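PDB 3AAM: endonuclease IV, which cleaves phosphodiester bonds at apurinic or apyrimidinic sites in DNA during base excision repair and also has 3'-5' exonuclease activity. Local coordinates for residues H204-V209 with I246-R251. Numbering follows the deposited sequence.
Sequences HLNDSV and ILETPR
The carboxylate of Glu248 stacks on one face of the His204 imidazole. The two planes are 28° apart, and Glu248 OE2 sits 3.0 Å above the His204 ring, displaced toward its rim. The first torsion of Glu248 sets CG beside its backbone N (chi1 -53°), and the chain then runs extended to the ring. Gln32 NE2 donates a hydrogen bond to Glu248 OE2 and helps fix the carboxylate. At the ring edge, in plane, lies Ile246 CB. An alanine in place of His204 would probably open a gap beneath the Glu248 carboxylate and leave it freer to turn. The Asn206 amide lies 20° from the plane of the same carboxylate. Leu247 CD1 packs 3.2 Å from Leu205 O, which is buried without a polar partner. Between the backbones, Leu205 N makes a weak hydrogen bond to Ile246 O (3.1 Å). The contact joins the C-terminal ends of parallel strands 202-208 and 244-247 of the TIM barrel, beside the manganese site of His172, Asp217 and His219. Glu248 O accepts a hydrogen bond from ND1 of His219, probably orienting that ligand. Leu205 and Leu247 both pack on Phe263 of helix 253-267, while Asn206 touches helix 170-176 and strand 219-220.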
ATOM      1  N   HIS A 204      -4.246  -0.611   3.440  1.00  6.23           N
ATOM      2  CA  HIS A 204      -4.307   0.832   3.215  1.00  5.62           C
ATOM      3  C   HIS A 204      -5.680   1.161   3.795  1.00  5.54           C
ATOM      4  O   HIS A 204      -6.710   0.977   3.138  1.00  6.08           O
ATOM      5  CB  HIS A 204      -4.250   1.179   1.722  1.00  5.14           C
ATOM      6  CG  HIS A 204      -2.874   1.118   1.133  1.00  6.42           C
ATOM      7  ND1 HIS A 204      -1.728   1.292   1.883  1.00  9.25           N
ATOM      8  CD2 HIS A 204      -2.463   0.946  -0.146  1.00  4.88           C
ATOM      9  CE1 HIS A 204      -0.672   1.228   1.089  1.00  7.37           C
ATOM     10  NE2 HIS A 204      -1.091   1.020  -0.147  1.00 10.47           N
ATOM     11  N   LEU A 205      -5.677   1.614   5.047  1.00  4.88           N
ATOM     12  CA  LEU A 205      -6.889   1.918   5.794  1.00  5.85           C
ATOM     13  C   LEU A 205      -7.453   3.296   5.480  1.00  6.60           C
ATOM     14  O   LEU A 205      -7.576   4.153   6.353  1.00  8.09           O
ATOM     15  CB  LEU A 205      -6.603   1.793   7.296  1.00  7.76           C
ATOM     16  CG  LEU A 205      -7.802   1.597   8.228  1.00  6.41           C
ATOM     17  CD1 LEU A 205      -8.398   0.205   8.022  1.00  7.92           C
ATOM     18  CD2 LEU A 205      -7.354   1.767   9.668  1.00  6.73           C
ATOM     19  N   ASN A 206      -7.794   3.492   4.215  1.00  5.52           N
ATOM     20  CA  ASN A 206      -8.351   4.749   3.739  1.00  5.71           C
ATOM     21  C   ASN A 206      -9.864   4.817   3.907  1.00  6.72           C
ATOM     22  O   ASN A 206     -10.559   3.833   3.658  1.00  7.15           O
ATOM     23  CB  ASN A 206      -8.033   4.919   2.250  1.00  4.54           C
ATOM     24  CG  ASN A 206      -6.551   5.032   1.980  1.00  6.04           C
ATOM     25  OD1 ASN A 206      -6.012   4.368   1.091  1.00  8.12           O
ATOM     26  ND2 ASN A 206      -5.884   5.879   2.740  1.00  6.13           N
ATOM     27  N   ASP A 207     -10.380   5.963   4.340  1.00  7.24           N
ATOM     28  CA  ASP A 207     -11.824   6.087   4.420  1.00  6.75           C
ATOM     29  C   ASP A 207     -12.181   6.516   2.998  1.00  8.27           C
ATOM     30  O   ASP A 207     -11.290   6.777   2.188  1.00  7.68           O
ATOM     31  CB  ASP A 207     -12.274   7.137   5.436  1.00  7.39           C
ATOM     32  CG  ASP A 207     -13.728   6.945   5.857  1.00 10.11           C
ATOM     33  OD1 ASP A 207     -14.529   6.458   5.026  1.00 10.08           O
ATOM     34  OD2 ASP A 207     -14.077   7.286   7.009  1.00 10.25           O
ATOM     35  N   SER A 208     -13.468   6.603   2.696  1.00  8.42           N
ATOM     36  CA  SER A 208     -13.905   6.925   1.345  1.00  9.14           C
ATOM     37  C   SER A 208     -14.870   8.094   1.215  1.00  9.38           C
ATOM     38  O   SER A 208     -15.808   8.225   1.996  1.00 10.32           O
ATOM     39  CB  SER A 208     -14.547   5.668   0.743  1.00 10.71           C
ATOM     40  OG  SER A 208     -15.174   5.912  -0.502  1.00 12.14           O
ATOM     41  N   VAL A 209     -14.628   8.939   0.216  1.00 10.65           N
ATOM     42  CA  VAL A 209     -15.507  10.069  -0.055  1.00 11.32           C
ATOM     43  C   VAL A 209     -16.682   9.505  -0.850  1.00 12.03           C
ATOM     44  O   VAL A 209     -17.829   9.919  -0.667  1.00 13.41           O
ATOM     45  CB  VAL A 209     -14.792  11.158  -0.897  1.00 10.84           C
ATOM     46  CG1 VAL A 209     -15.800  12.208  -1.363  1.00 10.40           C
ATOM     47  CG2 VAL A 209     -13.701  11.817  -0.077  1.00 12.63           C
ATOM     48  N   ILE A 246      -1.548   1.494   6.816  1.00  4.68           N
ATOM     49  CA  ILE A 246      -1.074   2.773   6.295  1.00  4.81           C
ATOM     50  C   ILE A 246      -2.232   3.614   5.766  1.00  5.30           C
ATOM     51  O   ILE A 246      -3.033   3.144   4.954  1.00  6.55           O
ATOM     52  CB  ILE A 246      -0.057   2.562   5.132  1.00  6.33           C
ATOM     53  CG1 ILE A 246       1.189   1.833   5.639  1.00  6.90           C
ATOM     54  CG2 ILE A 246       0.330   3.900   4.517  1.00  7.14           C
ATOM     55  CD1 ILE A 246       1.979   2.606   6.695  1.00  8.47           C
ATOM     56  N   LEU A 247      -2.319   4.855   6.231  1.00  5.56           N
ATOM     57  CA  LEU A 247      -3.353   5.782   5.783  1.00  6.00           C
ATOM     58  C   LEU A 247      -2.703   6.616   4.683  1.00  6.26           C
ATOM     59  O   LEU A 247      -1.544   7.015   4.812  1.00  7.76           O
ATOM     60  CB  LEU A 247      -3.799   6.689   6.936  1.00  6.90           C
ATOM     61  CG  LEU A 247      -4.869   7.728   6.590  1.00  5.64           C
ATOM     62  CD1 LEU A 247      -6.162   7.045   6.147  1.00  7.24           C
ATOM     63  CD2 LEU A 247      -5.125   8.602   7.810  1.00  9.21           C
ATOM     64  N   GLU A 248      -3.440   6.855   3.600  1.00  7.30           N
ATOM     65  CA  GLU A 248      -2.924   7.623   2.466  1.00  6.95           C
ATOM     66  C   GLU A 248      -3.824   8.826   2.203  1.00  6.96           C
ATOM     67  O   GLU A 248      -4.672   8.795   1.317  1.00  6.99           O
ATOM     68  CB  GLU A 248      -2.875   6.741   1.217  1.00  8.80           C
ATOM     69  CG  GLU A 248      -2.136   5.419   1.394  1.00  8.09           C
ATOM     70  CD  GLU A 248      -2.183   4.569   0.139  1.00  8.95           C
ATOM     71  OE1 GLU A 248      -3.292   4.384  -0.410  1.00  9.23           O
ATOM     72  OE2 GLU A 248      -1.120   4.084  -0.294  1.00  9.45           O
ATOM     73  N   THR A 249      -3.639   9.884   2.984  1.00  5.96           N
ATOM     74  CA  THR A 249      -4.448  11.087   2.841  1.00  5.60           C
ATOM     75  C   THR A 249      -3.562  12.323   2.975  1.00  6.46           C
ATOM     76  O   THR A 249      -2.389  12.211   3.305  1.00  6.55           O
ATOM     77  CB  THR A 249      -5.546  11.118   3.911  1.00  6.57           C
ATOM     78  OG1 THR A 249      -4.940  11.053   5.207  1.00  9.50           O
ATOM     79  CG2 THR A 249      -6.490   9.942   3.732  1.00  7.94           C
ATOM     80  N   PRO A 250      -4.113  13.517   2.705  1.00  6.79           N
ATOM     81  CA  PRO A 250      -3.327  14.752   2.808  1.00  7.57           C
ATOM     82  C   PRO A 250      -2.555  14.874   4.123  1.00  8.31           C
ATOM     83  O   PRO A 250      -3.077  14.563   5.196  1.00  7.22           O
ATOM     84  CB  PRO A 250      -4.382  15.835   2.630  1.00  7.51           C
ATOM     85  CG  PRO A 250      -5.315  15.196   1.640  1.00  7.86           C
ATOM     86  CD  PRO A 250      -5.473  13.803   2.215  1.00  6.44           C
ATOM     87  N   ARG A 251      -1.317  15.350   4.020  1.00  7.22           N
ATOM     88  CA  ARG A 251      -0.433  15.485   5.171  1.00  8.36           C
ATOM     89  C   ARG A 251      -0.310  16.913   5.688  1.00  7.54           C
ATOM     90  O   ARG A 251      -0.455  17.872   4.938  1.00  9.26           O
ATOM     91  CB  ARG A 251       0.955  14.975   4.795  1.00  8.09           C
ATOM     92  CG  ARG A 251       0.994  13.514   4.347  1.00  8.87           C
ATOM     93  CD  ARG A 251       0.767  12.589   5.532  1.00  8.96           C
ATOM     94  NE  ARG A 251       1.527  13.063   6.682  1.00  8.14           N
ATOM     95  CZ  ARG A 251       2.849  13.189   6.707  1.00  6.93           C
ATOM     96  NH1 ARG A 251       3.578  12.854   5.650  1.00  8.66           N
ATOM     97  NH2 ARG A 251       3.442  13.710   7.773  1.00  8.63           N
TER